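Local coordinates for phosphoinositide 3-kinase adapter protein 1 (PDB 5FOR) that links B-cell receptor and Toll-like receptor signalling to phosphoinositide 3-kinase as an adapter, with this chain holding its TIR domain, at residues A[9-14]-A[19-24]; A[31-36]-A[129-134]; A[100-103]-A[107-110]. One frame throughout, in Å; residues are numbered along the deposited sequence.

Interaction 1: A[9-14]-A[19-24]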
ATOM      1  N   ILE A   9      -6.629   7.751   0.757  1.00 57.29           N
ATOM      2  CA  ILE A   9      -5.352   7.061   0.888  1.00 52.14           C
ATOM      3  C   ILE A   9      -5.495   5.817   1.774  1.00 51.45           C
ATOM      4  O   ILE A   9      -5.894   5.904   2.941  1.00 49.28           O
ATOM      5  CB  ILE A   9      -4.262   8.008   1.444  1.00 53.32           C
ATOM      6  CG1 ILE A   9      -4.111   9.246   0.539  1.00 42.45           C
ATOM      7  CG2 ILE A   9      -2.910   7.239   1.592  1.00 37.46           C
ATOM      8  CD1 ILE A   9      -3.119  10.279   1.039  1.00 39.17           C
ATOM      9  N   LEU A  10      -5.170   4.658   1.215  1.00 42.63           N
ATOM     10  CA  LEU A  10      -5.266   3.416   1.958  1.00 44.31           C
ATOM     11  C   LEU A  10      -3.888   2.751   2.119  1.00 43.70           C
ATOM     12  O   LEU A  10      -3.252   2.387   1.132  1.00 45.11           O
ATOM     13  CB  LEU A  10      -6.239   2.453   1.272  1.00 43.38           C
ATOM     14  CG  LEU A  10      -6.333   1.089   1.983  1.00 49.25           C
ATOM     15  CD1 LEU A  10      -6.891   1.204   3.422  1.00 42.32           C
ATOM     16  CD2 LEU A  10      -7.163   0.136   1.169  1.00 47.01           C
ATOM     17  N   ILE A  11      -3.443   2.607   3.366  1.00 45.67           N
ATOM     18  CA  ILE A  11      -2.181   1.945   3.675  1.00 35.41           C
ATOM     19  C   ILE A  11      -2.449   0.473   3.983  1.00 48.74           C
ATOM     20  O   ILE A  11      -3.088   0.142   4.983  1.00 46.45           O
ATOM     21  CB  ILE A  11      -1.447   2.621   4.837  1.00 40.65           C
ATOM     22  CG1 ILE A  11      -1.359   4.140   4.617  1.00 36.49           C
ATOM     23  CG2 ILE A  11      -0.037   1.996   5.011  1.00 35.20           C
ATOM     24  CD1 ILE A  11      -0.724   4.906   5.750  1.00 37.14           C
ATOM     25  N   VAL A  12      -1.982  -0.393   3.088  1.00 39.12           N
ATOM     26  CA  VAL A  12      -2.078  -1.848   3.222  1.00 44.74           C
ATOM     27  C   VAL A  12      -0.765  -2.422   3.763  1.00 43.69           C
ATOM     28  O   VAL A  12       0.298  -2.202   3.193  1.00 39.98           O
ATOM     29  CB  VAL A  12      -2.427  -2.484   1.872  1.00 41.90           C
ATOM     30  CG1 VAL A  12      -2.690  -3.963   2.030  1.00 40.85           C
ATOM     31  CG2 VAL A  12      -3.622  -1.775   1.277  1.00 43.23           C
ATOM     32  N   TYR A  13      -0.823  -3.137   4.874  1.00 41.86           N
ATOM     33  CA  TYR A  13       0.402  -3.626   5.499  1.00 39.72           C
ATOM     34  C   TYR A  13       0.159  -4.921   6.274  1.00 41.91           C
ATOM     35  O   TYR A  13      -0.967  -5.327   6.511  1.00 39.00           O
ATOM     36  CB  TYR A  13       0.988  -2.560   6.436  1.00 33.88           C
ATOM     37  CG  TYR A  13       0.182  -2.391   7.699  1.00 36.95           C
ATOM     38  CD1 TYR A  13      -1.112  -1.865   7.660  1.00 39.49           C
ATOM     39  CD2 TYR A  13       0.692  -2.784   8.921  1.00 37.39           C
ATOM     40  CE1 TYR A  13      -1.871  -1.723   8.811  1.00 41.21           C
ATOM     41  CE2 TYR A  13      -0.046  -2.653  10.073  1.00 44.02           C
ATOM     42  CZ  TYR A  13      -1.335  -2.114  10.015  1.00 47.01           C
ATOM     43  OH  TYR A  13      -2.072  -1.976  11.165  1.00 49.70           O
ATOM     44  N   SER A  14       1.239  -5.575   6.661  1.00 37.36           N
ATOM     45  CA  SER A  14       1.140  -6.716   7.542  1.00 33.38           C
ATOM     46  C   SER A  14       1.763  -6.363   8.883  1.00 38.50           C
ATOM     47  O   SER A  14       2.547  -5.418   8.973  1.00 41.25           O
ATOM     48  CB  SER A  14       1.815  -7.941   6.907  1.00 45.31           C
ATOM     49  OG  SER A  14       0.980  -8.474   5.900  1.00 45.69           O
ATOM     50  N   GLU A  19       5.025  -0.573  12.476  1.00 36.60           N
ATOM     51  CA  GLU A  19       5.595   0.721  12.808  1.00 39.14           C
ATOM     52  C   GLU A  19       5.788   1.606  11.578  1.00 47.65           C
ATOM     53  O   GLU A  19       5.631   2.826  11.678  1.00 52.55           O
ATOM     54  CB  GLU A  19       6.911   0.527  13.566  1.00 39.75           C
ATOM     55  CG  GLU A  19       6.744  -0.489  14.692  1.00 61.78           C
ATOM     56  CD  GLU A  19       8.015  -0.764  15.468  1.00 86.87           C
ATOM     57  OE1 GLU A  19       8.679   0.214  15.875  1.00 98.13           O
ATOM     58  OE2 GLU A  19       8.327  -1.962  15.698  1.00 91.21           O
ATOM     59  N   TRP A  20       6.109   1.015  10.423  1.00 38.43           N
ATOM     60  CA  TRP A  20       6.173   1.802   9.195  1.00 41.46           C
ATOM     61  C   TRP A  20       4.810   2.398   8.904  1.00 44.07           C
ATOM     62  O   TRP A  20       4.695   3.484   8.362  1.00 44.59           O
ATOM     63  CB  TRP A  20       6.639   0.968   7.998  1.00 39.25           C
ATOM     64  CG  TRP A  20       8.093   1.088   7.862  1.00 50.22           C
ATOM     65  CD1 TRP A  20       9.034   0.148   8.185  1.00 43.47           C
ATOM     66  CD2 TRP A  20       8.811   2.252   7.445  1.00 50.00           C
ATOM     67  NE1 TRP A  20      10.297   0.651   7.968  1.00 48.08           N
ATOM     68  CE2 TRP A  20      10.191   1.938   7.512  1.00 45.11           C
ATOM     69  CE3 TRP A  20       8.425   3.525   7.011  1.00 40.94           C
ATOM     70  CZ2 TRP A  20      11.184   2.852   7.172  1.00 39.07           C
ATOM     71  CZ3 TRP A  20       9.412   4.432   6.667  1.00 42.55           C
ATOM     72  CH2 TRP A  20      10.780   4.088   6.744  1.00 45.66           C
ATOM     73  N   CYS A  21       3.778   1.651   9.252  1.00 40.57           N
ATOM     74  CA  CYS A  21       2.442   2.080   8.978  1.00 38.35           C
ATOM     75  C   CYS A  21       2.092   3.252   9.920  1.00 41.04           C
ATOM     76  O   CYS A  21       1.462   4.206   9.486  1.00 37.91           O
ATOM     77  CB  CYS A  21       1.443   0.917   9.110  1.00 36.30           C
ATOM     78  SG  CYS A  21      -0.267   1.489   8.968  1.00 50.63           S
ATOM     79  N   GLN A  22       2.542   3.222  11.175  1.00 39.75           N
ATOM     80  CA  GLN A  22       2.074   4.250  12.093  1.00 48.18           C
ATOM     81  C   GLN A  22       2.906   5.478  11.712  1.00 44.03           C
ATOM     82  O   GLN A  22       2.424   6.602  11.770  1.00 48.98           O
ATOM     83  CB  GLN A  22       2.279   3.984  13.587  1.00 55.73           C
ATOM     84  CG  GLN A  22       2.879   2.724  14.062  1.00 91.74           C
ATOM     85  CD  GLN A  22       2.399   2.316  15.448  1.00112.80           C
ATOM     86  OE1 GLN A  22       3.137   1.628  16.209  1.00120.80           O
ATOM     87  NE2 GLN A  22       1.063   2.401  15.614  1.00119.33           N
ATOM     88  N   TYR A  23       4.165   5.247  11.319  1.00 43.05           N
ATOM     89  CA  TYR A  23       5.038   6.338  10.878  1.00 38.65           C
ATOM     90  C   TYR A  23       4.406   7.150   9.754  1.00 42.49           C
ATOM     91  O   TYR A  23       4.403   8.378   9.815  1.00 42.52           O
ATOM     92  CB  TYR A  23       6.417   5.846  10.406  1.00 41.47           C
ATOM     93  CG  TYR A  23       7.215   6.982   9.771  1.00 46.94           C
ATOM     94  CD1 TYR A  23       7.670   8.042  10.539  1.00 50.22           C
ATOM     95  CD2 TYR A  23       7.460   7.030   8.400  1.00 47.32           C
ATOM     96  CE1 TYR A  23       8.361   9.118   9.973  1.00 55.68           C
ATOM     97  CE2 TYR A  23       8.157   8.110   7.828  1.00 39.83           C
ATOM     98  CZ  TYR A  23       8.602   9.151   8.623  1.00 53.19           C
ATOM     99  OH  TYR A  23       9.294  10.233   8.091  1.00 60.13           O
ATOM    100  N   LEU A  24       3.894   6.471   8.723  1.00 40.30           N
ATOM    101  CA  LEU A  24       3.336   7.179   7.558  1.00 40.20           C
ATOM    102  C   LEU A  24       2.028   7.864   7.865  1.00 39.67           C
ATOM    103  O   LEU A  24       1.760   8.913   7.319  1.00 44.12           O
ATOM    104  CB  LEU A  24       3.132   6.258   6.359  1.00 38.93           C
ATOM    105  CG  LEU A  24       4.422   5.613   5.858  1.00 49.18           C
ATOM    106  CD1 LEU A  24       4.086   4.455   4.919  1.00 44.92           C
ATOM    107  CD2 LEU A  24       5.363   6.640   5.222  1.00 35.75           C
TER
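Cys21 is the bump of this contact, and the face of the Tyr13 ring, together with a methyl of Ile11, makes the hollow it fills. Its CB stands over the ring, 3.8 Å from the centroid of Tyr13 and 11° off the normal, lying nearer CG and CD2. SG covers the opposite half: it is 3.6 Å from Tyr13 CE1, above the plane and shifted toward the rim. With SG anti to the backbone N (chi1 173°), the CB-SG bond lies across the ring, so both atoms share one face in a CH-pi and a sulfur-aromatic contact. The same sulfur meets Ile11 on a second side, at 4.0 Å from CG2.

The arrangement belongs to the opening beta-alpha-beta unit of the TIR domain, in which strand 9-13 leads through helix 18-30 to the parallel strand 40-43. The short strand and helix segments run nearly antiparallel, at 166°, with axes 9.3 Å apart at closest approach. One turn further along the helix, Leu24 offers its CB to the end of the other Ile11 branch, 4.1 Å from CD1. Ile11 is thus forked between two helix residues, CG2 beneath Cys21 and CD1 beneath Leu24. Thr41 of the adjoining strand touches both Tyr13 and Cys21, while Leu67 of strand 63-68 packs on Tyr13 and Leu24.

Interaction 2: A[31-36]-A[129-134]. With I3C (5-amino-2,4,6-triiodobenzene-1,3-dicarboxylic acid), chain C.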
ATOM      1  N   SER A  31       1.256  16.631   7.115  1.00 54.63           N
ATOM      2  CA  SER A  31       1.605  17.318   5.875  1.00 66.93           C
ATOM      3  C   SER A  31       0.432  18.024   5.210  1.00 78.06           C
ATOM      4  O   SER A  31      -0.646  17.460   5.065  1.00 76.99           O
ATOM      5  CB  SER A  31       2.209  16.333   4.870  1.00 67.79           C
ATOM      6  OG  SER A  31       2.466  16.980   3.630  1.00 66.02           O
ATOM      7  N   ARG A  32       0.674  19.243   4.747  1.00 80.43           N
ATOM      8  CA  ARG A  32      -0.360  20.027   4.093  1.00 89.15           C
ATOM      9  C   ARG A  32      -0.965  19.373   2.830  1.00 82.89           C
ATOM     10  O   ARG A  32      -2.171  19.512   2.597  1.00 76.33           O
ATOM     11  CB  ARG A  32       0.196  21.412   3.755  1.00101.03           C
ATOM     12  N   GLN A  33      -0.167  18.653   2.029  1.00 83.30           N
ATOM     13  CA  GLN A  33      -0.683  18.110   0.756  1.00 74.52           C
ATOM     14  C   GLN A  33      -1.753  17.050   0.933  1.00 73.03           C
ATOM     15  O   GLN A  33      -2.541  16.809   0.012  1.00 81.77           O
ATOM     16  CB  GLN A  33       0.423  17.509  -0.127  1.00 77.32           C
ATOM     17  CG  GLN A  33       1.408  18.512  -0.642  1.00 97.35           C
ATOM     18  CD  GLN A  33       2.454  18.737   0.403  1.00121.69           C
ATOM     19  OE1 GLN A  33       2.120  19.235   1.462  1.00133.63           O
ATOM     20  NE2 GLN A  33       3.721  18.405   0.118  1.00128.78           N
ATOM     21  N   VAL A  34      -1.785  16.407   2.096  1.00 67.39           N
ATOM     22  CA  VAL A  34      -2.625  15.225   2.261  1.00 63.44           C
ATOM     23  C   VAL A  34      -3.335  15.157   3.621  1.00 65.19           C
ATOM     24  O   VAL A  34      -4.263  14.366   3.767  1.00 62.89           O
ATOM     25  CB  VAL A  34      -1.791  13.898   2.021  1.00 52.06           C
ATOM     26  CG1 VAL A  34      -1.168  13.874   0.634  1.00 50.12           C
ATOM     27  CG2 VAL A  34      -0.731  13.751   3.066  1.00 48.35           C
ATOM     28  N   ARG A  35      -2.894  15.950   4.601  1.00 70.16           N
ATOM     29  CA  ARG A  35      -3.520  15.999   5.936  1.00 73.62           C
ATOM     30  C   ARG A  35      -5.045  16.022   5.836  1.00 89.32           C
ATOM     31  O   ARG A  35      -5.743  15.316   6.566  1.00 87.74           O
ATOM     32  CB  ARG A  35      -3.008  17.227   6.713  1.00 79.18           C
ATOM     33  CG  ARG A  35      -3.826  17.666   7.908  1.00 89.58           C
ATOM     34  CD  ARG A  35      -3.109  18.744   8.757  1.00100.40           C
ATOM     35  NE  ARG A  35      -3.866  19.093   9.969  1.00113.40           N
ATOM     36  CZ  ARG A  35      -3.921  18.347  11.076  1.00117.70           C
ATOM     37  NH1 ARG A  35      -3.252  17.198  11.164  1.00119.25           N
ATOM     38  NH2 ARG A  35      -4.644  18.747  12.113  1.00120.61           N
ATOM     39  N   SER A  36      -5.548  16.805   4.888  1.00101.20           N
ATOM     40  CA  SER A  36      -6.979  17.012   4.714  1.00110.67           C
ATOM     41  C   SER A  36      -7.725  15.784   4.170  1.00106.33           C
ATOM     42  O   SER A  36      -8.955  15.736   4.230  1.00111.47           O
ATOM     43  CB  SER A  36      -7.212  18.218   3.793  1.00116.60           C
ATOM     44  OG  SER A  36      -6.497  18.068   2.575  1.00124.65           O
ATOM     45  N   THR A 129       9.899  12.980   0.026  1.00 44.28           N
ATOM     46  CA  THR A 129       9.690  12.015  -1.055  1.00 42.37           C
ATOM     47  C   THR A 129       8.422  11.177  -0.818  1.00 42.33           C
ATOM     48  O   THR A 129       7.628  10.975  -1.732  1.00 46.21           O
ATOM     49  CB  THR A 129      10.917  11.119  -1.213  1.00 45.30           C
ATOM     50  OG1 THR A 129      12.055  11.951  -1.488  1.00 49.53           O
ATOM     51  CG2 THR A 129      10.723  10.075  -2.337  1.00 41.44           C
ATOM     52  N   TYR A 130       8.207  10.746   0.421  1.00 40.51           N
ATOM     53  CA  TYR A 130       7.033   9.938   0.748  1.00 49.66           C
ATOM     54  C   TYR A 130       5.732  10.678   0.431  1.00 53.05           C
ATOM     55  O   TYR A 130       4.833  10.133  -0.224  1.00 48.39           O
ATOM     56  CB  TYR A 130       7.049   9.544   2.221  1.00 42.23           C
ATOM     57  CG  TYR A 130       8.196   8.660   2.629  1.00 42.66           C
ATOM     58  CD1 TYR A 130       8.666   7.666   1.783  1.00 53.42           C
ATOM     59  CD2 TYR A 130       8.799   8.806   3.861  1.00 45.29           C
ATOM     60  CE1 TYR A 130       9.729   6.838   2.149  1.00 48.21           C
ATOM     61  CE2 TYR A 130       9.869   7.993   4.242  1.00 60.59           C
ATOM     62  CZ  TYR A 130      10.325   7.002   3.379  1.00 54.35           C
ATOM     63  OH  TYR A 130      11.362   6.168   3.747  1.00 50.04           O
ATOM     64  N   VAL A 131       5.648  11.929   0.887  1.00 43.37           N
ATOM     65  CA  VAL A 131       4.448  12.734   0.702  1.00 48.71           C
ATOM     66  C   VAL A 131       4.247  13.139  -0.760  1.00 43.13           C
ATOM     67  O   VAL A 131       3.118  13.106  -1.258  1.00 60.35           O
ATOM     68  CB  VAL A 131       4.472  14.001   1.605  1.00 62.82           C
ATOM     69  CG1 VAL A 131       4.415  13.618   3.072  1.00 57.44           C
ATOM     70  CG2 VAL A 131       5.697  14.829   1.301  1.00 67.44           C
ATOM     71  N   ALA A 132       5.322  13.529  -1.445  1.00 41.01           N
ATOM     72  CA  ALA A 132       5.234  13.849  -2.877  1.00 46.37           C
ATOM     73  C   ALA A 132       4.676  12.664  -3.651  1.00 53.57           C
ATOM     74  O   ALA A 132       3.918  12.862  -4.598  1.00 57.10           O
ATOM     75  CB  ALA A 132       6.586  14.270  -3.443  1.00 38.12           C
ATOM     76  N   ALA A 133       5.012  11.437  -3.231  1.00 47.44           N
ATOM     77  CA  ALA A 133       4.499  10.266  -3.936  1.00 46.69           C
ATOM     78  C   ALA A 133       2.992  10.099  -3.729  1.00 43.11           C
ATOM     79  O   ALA A 133       2.262   9.932  -4.709  1.00 39.28           O
ATOM     80  CB  ALA A 133       5.247   8.972  -3.534  1.00 33.88           C
ATOM     81  N   VAL A 134       2.492  10.160  -2.489  1.00 33.13           N
ATOM     82  CA  VAL A 134       1.032  10.039  -2.353  1.00 50.06           C
ATOM     83  C   VAL A 134       0.308  11.305  -2.840  1.00 51.24           C
ATOM     84  O   VAL A 134      -0.846  11.235  -3.240  1.00 56.57           O
ATOM     85  CB  VAL A 134       0.605   9.675  -0.932  1.00 48.31           C
ATOM     86  CG1 VAL A 134       1.533   8.634  -0.384  1.00 46.60           C
ATOM     87  CG2 VAL A 134       0.590  10.911  -0.038  1.00 56.85           C
TER
HETATM   88  I3  I3C C1141       3.876  21.253   2.364  0.55130.06           I
HETATM   89  I2  I3C C1141       4.428  19.648   8.308  0.55108.48           I
HETATM   90  I1  I3C C1141       6.771  15.918   4.394  0.55119.23           I
HETATM   91  O8  I3C C1141       4.569  18.374   1.113  0.55 85.94           O
HETATM   92  O9  I3C C1141       6.659  17.971   1.624  0.55 65.23           O
HETATM   93  C10 I3C C1141       5.918  17.175   6.971  0.55 62.08           C
HETATM   94  N13 I3C C1141       3.541  21.474   5.726  0.55 29.96           N
HETATM   95  C1  I3C C1141       5.249  18.648   3.425  0.55 60.57           C
HETATM   96  C6  I3C C1141       4.525  19.910   3.820  0.55 48.49           C
HETATM   97  C5  I3C C1141       4.258  20.248   5.253  0.55 49.31           C
HETATM   98  C4  I3C C1141       4.735  19.318   6.281  0.55 66.32           C
HETATM   99  C3  I3C C1141       5.429  18.085   5.903  0.55 68.43           C
HETATM  100  C2  I3C C1141       5.716  17.732   4.513  0.55 68.01           C
HETATM  101  C7  I3C C1141       5.509  18.322   1.967  0.55 71.70           C
HETATM  102  O11 I3C C1141       7.120  17.283   7.293  0.55 73.28           O
HETATM  103  O12 I3C C1141       5.144  16.351   7.488  0.55 61.51           O
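Ser31 starts the contact by meeting both the helix and the bound triiodobenzene compound. Its OG, anti to the backbone N (chi1 176°), lies 3.9 Å from Val131 CG1. The same OG sits over a face of the ligand ring, 3.3 Å from C1 of I3C, and Ser31 CB covers that face nearer C2 and C3. Arg32 follows, modelled only as far as CB, which is 3.9 Å from the ligand amine N13. The amide of Gln33 is placed doubtfully: NE2 is modelled 1.3 Å from O8 of I3C, a covalent distance of implausible chemistry, so little should rest on its exact position. As modelled, the chain bends at chi2 (84°), with the amide toward the ligand carboxylate and NE2 4.3 Å from Val131 CG2. From the helix, both methyls of Val131 pack on iodine I1, and its CG2 is also 3.3 Å from carboxylate O9 of I3C. Val34, next in sequence, leaves the ligand and turns inward, where its CG1 is 3.5 Å from Val134 CG2, the two side chains crossing at about a right angle. Phe28 touches both valines, joining this pair to helix 18-30.

The arrangement forms part of the I3C pocket of this crystal structure, between the loop after helix 18-30 and helix 127-134 of the TIR domain, completed by Leu27, Ser30 and Pro127.

Interaction 3: A[100-103]-A[107-110]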
ATOM      1  N   CYS A 100       9.880  -2.677   2.485  1.00 51.31           N
ATOM      2  CA  CYS A 100      10.202  -2.910   3.902  0.61 48.91           C
ATOM      3  C   CYS A 100      10.966  -4.213   4.123  1.00 41.54           C
ATOM      4  O   CYS A 100      10.374  -5.211   4.557  1.00 44.28           O
ATOM      5  CB  CYS A 100       8.936  -2.963   4.764  0.61 46.78           C
ATOM      6  SG  CYS A 100       7.967  -1.505   4.803  0.61 53.82           S
ATOM      7  N   GLY A 101      12.264  -4.215   3.848  1.00 36.03           N
ATOM      8  CA  GLY A 101      13.088  -5.407   4.040  1.00 44.67           C
ATOM      9  C   GLY A 101      12.849  -6.491   2.992  1.00 43.67           C
ATOM     10  O   GLY A 101      13.094  -7.660   3.227  1.00 60.32           O
ATOM     11  N   VAL A 102      12.318  -6.065   1.852  1.00 42.34           N
ATOM     12  CA  VAL A 102      12.098  -6.897   0.686  1.00 38.34           C
ATOM     13  C   VAL A 102      12.798  -6.235  -0.499  1.00 42.81           C
ATOM     14  O   VAL A 102      12.491  -5.092  -0.865  1.00 49.70           O
ATOM     15  CB  VAL A 102      10.598  -7.077   0.364  1.00 31.33           C
ATOM     16  CG1 VAL A 102      10.454  -7.790  -0.984  1.00 31.72           C
ATOM     17  CG2 VAL A 102       9.849  -7.832   1.486  1.00 32.95           C
ATOM     18  N   ARG A 103      13.719  -6.955  -1.113  1.00 45.58           N
ATOM     19  CA  ARG A 103      14.413  -6.465  -2.297  1.00 45.64           C
ATOM     20  C   ARG A 103      13.407  -6.466  -3.482  1.00 46.10           C
ATOM     21  O   ARG A 103      12.587  -7.370  -3.582  1.00 40.01           O
ATOM     22  CB  ARG A 103      15.657  -7.340  -2.547  1.00 40.28           C
ATOM     23  CG  ARG A 103      16.564  -6.871  -3.643  1.00 50.83           C
ATOM     24  CD  ARG A 103      17.569  -7.963  -4.038  1.00 54.55           C
ATOM     25  NE  ARG A 103      18.720  -7.957  -3.149  1.00 69.32           N
ATOM     26  CZ  ARG A 103      19.941  -7.562  -3.505  1.00 80.71           C
ATOM     27  NH1 ARG A 103      20.195  -7.168  -4.752  1.00 72.41           N
ATOM     28  NH2 ARG A 103      20.915  -7.575  -2.608  1.00 89.59           N
ATOM     29  N   GLU A 107      10.279 -11.274 -10.343  1.00 39.29           N
ATOM     30  CA  GLU A 107       9.204 -12.209  -9.996  1.00 49.73           C
ATOM     31  C   GLU A 107       7.863 -11.544  -9.676  1.00 55.84           C
ATOM     32  O   GLU A 107       6.810 -12.164  -9.881  1.00 54.52           O
ATOM     33  CB  GLU A 107       9.567 -13.061  -8.790  1.00 69.75           C
ATOM     34  CG  GLU A 107      10.914 -13.710  -8.763  1.00 95.93           C
ATOM     35  CD  GLU A 107      11.020 -14.588  -7.543  1.00136.40           C
ATOM     36  OE1 GLU A 107      10.259 -15.577  -7.470  1.00136.66           O
ATOM     37  OE2 GLU A 107      11.841 -14.284  -6.649  1.00152.85           O
ATOM     38  N   PHE A 108       7.891 -10.318  -9.141  1.00 46.99           N
ATOM     39  CA  PHE A 108       6.652  -9.636  -8.783  1.00 48.35           C
ATOM     40  C   PHE A 108       5.779  -9.369 -10.026  1.00 46.15           C
ATOM     41  O   PHE A 108       4.552  -9.279  -9.921  1.00 46.41           O
ATOM     42  CB  PHE A 108       6.945  -8.330  -8.020  1.00 44.64           C
ATOM     43  CG  PHE A 108       7.457  -8.558  -6.620  1.00 42.21           C
ATOM     44  CD1 PHE A 108       6.661  -9.189  -5.678  1.00 34.38           C
ATOM     45  CD2 PHE A 108       8.750  -8.168  -6.256  1.00 35.92           C
ATOM     46  CE1 PHE A 108       7.129  -9.425  -4.388  1.00 37.02           C
ATOM     47  CE2 PHE A 108       9.226  -8.403  -4.978  1.00 37.95           C
ATOM     48  CZ  PHE A 108       8.402  -9.030  -4.031  1.00 39.68           C
ATOM     49  N   LEU A 109       6.408  -9.282 -11.198  1.00 39.82           N
ATOM     50  CA  LEU A 109       5.686  -9.100 -12.461  1.00 47.12           C
ATOM     51  C   LEU A 109       4.724 -10.260 -12.761  1.00 53.83           C
ATOM     52  O   LEU A 109       3.779 -10.102 -13.532  1.00 52.99           O
ATOM     53  CB  LEU A 109       6.678  -8.934 -13.618  1.00 47.38           C
ATOM     54  CG  LEU A 109       7.473  -7.637 -13.555  1.00 54.54           C
ATOM     55  CD1 LEU A 109       8.562  -7.622 -14.605  1.00 51.32           C
ATOM     56  CD2 LEU A 109       6.540  -6.442 -13.721  1.00 64.14           C
ATOM     57  N   ASP A 110       4.981 -11.425 -12.165  1.00 53.84           N
ATOM     58  CA  ASP A 110       4.083 -12.575 -12.289  1.00 55.80           C
ATOM     59  C   ASP A 110       2.820 -12.406 -11.463  1.00 57.22           C
ATOM     60  O   ASP A 110       1.789 -12.988 -11.786  1.00 61.79           O
ATOM     61  CB  ASP A 110       4.785 -13.859 -11.862  1.00 64.55           C
ATOM     62  CG  ASP A 110       5.883 -14.260 -12.812  1.00 71.78           C
ATOM     63  OD1 ASP A 110       5.852 -13.801 -13.971  1.00 71.72           O
ATOM     64  OD2 ASP A 110       6.781 -15.020 -12.397  1.00 79.00           O
TER
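Phe108 reaches across to Val102 and Arg103, bridging backbones whose nearest CA atoms, those of Arg103 and Phe108, are 10.6 Å apart. The side chain leaves CA with CB directed at the other segment. With CG anti to the carbonyl carbon (chi1 -71°), the ring extends toward 100-103, and its CE2 and CZ do the touching. Along one side of the ring, CE2 meets the carbonyl oxygen of Arg103 at 3.8 Å; that oxygen lies at the ring edge, in the plane, facing the rim where the C-H bonds point. At the tip, CZ comes to 3.9 Å from Val102 CG1, an apolar touch that also falls at the edge, near the ring plane. Val102 presents this methyl because CG1 is anti to its own backbone N (chi1 172°). Just 75 Å² is buried between the segments, which fits an approach by ring edge alone.

Further partners come from outside: Trp115 stacks with the Phe108 ring, and Leu68 touches both Phe108 and Val102. The contact lies within the connection between strands 95-99 and 119-121, joining two parts of it beside the end of strand 63-68, where Leu68 also shares a backbone hydrogen bond with Cys100.

How the interactions relate
All three contacts belong to one TIR domain and lie on or beside its five-stranded parallel sheet. Interaction 1, on the inner strand 9-13, comes first along the chain and is nearest the centre. Interaction 2 lies about 14 Å from it, centre to centre, and touches it: Ile9 packs on Val34 and Val134, while Trp20 and Tyr23 meet Tyr130. Helix 18-30 is thereby flanked by helix 127-134, tying the start of the domain to its end. Interaction 3 falls in the chain between the two segments of interaction 2 yet is about 25 Å away between centres; its link to interaction 1, about 18 Å off between centres, runs through Trp20 and Cys100.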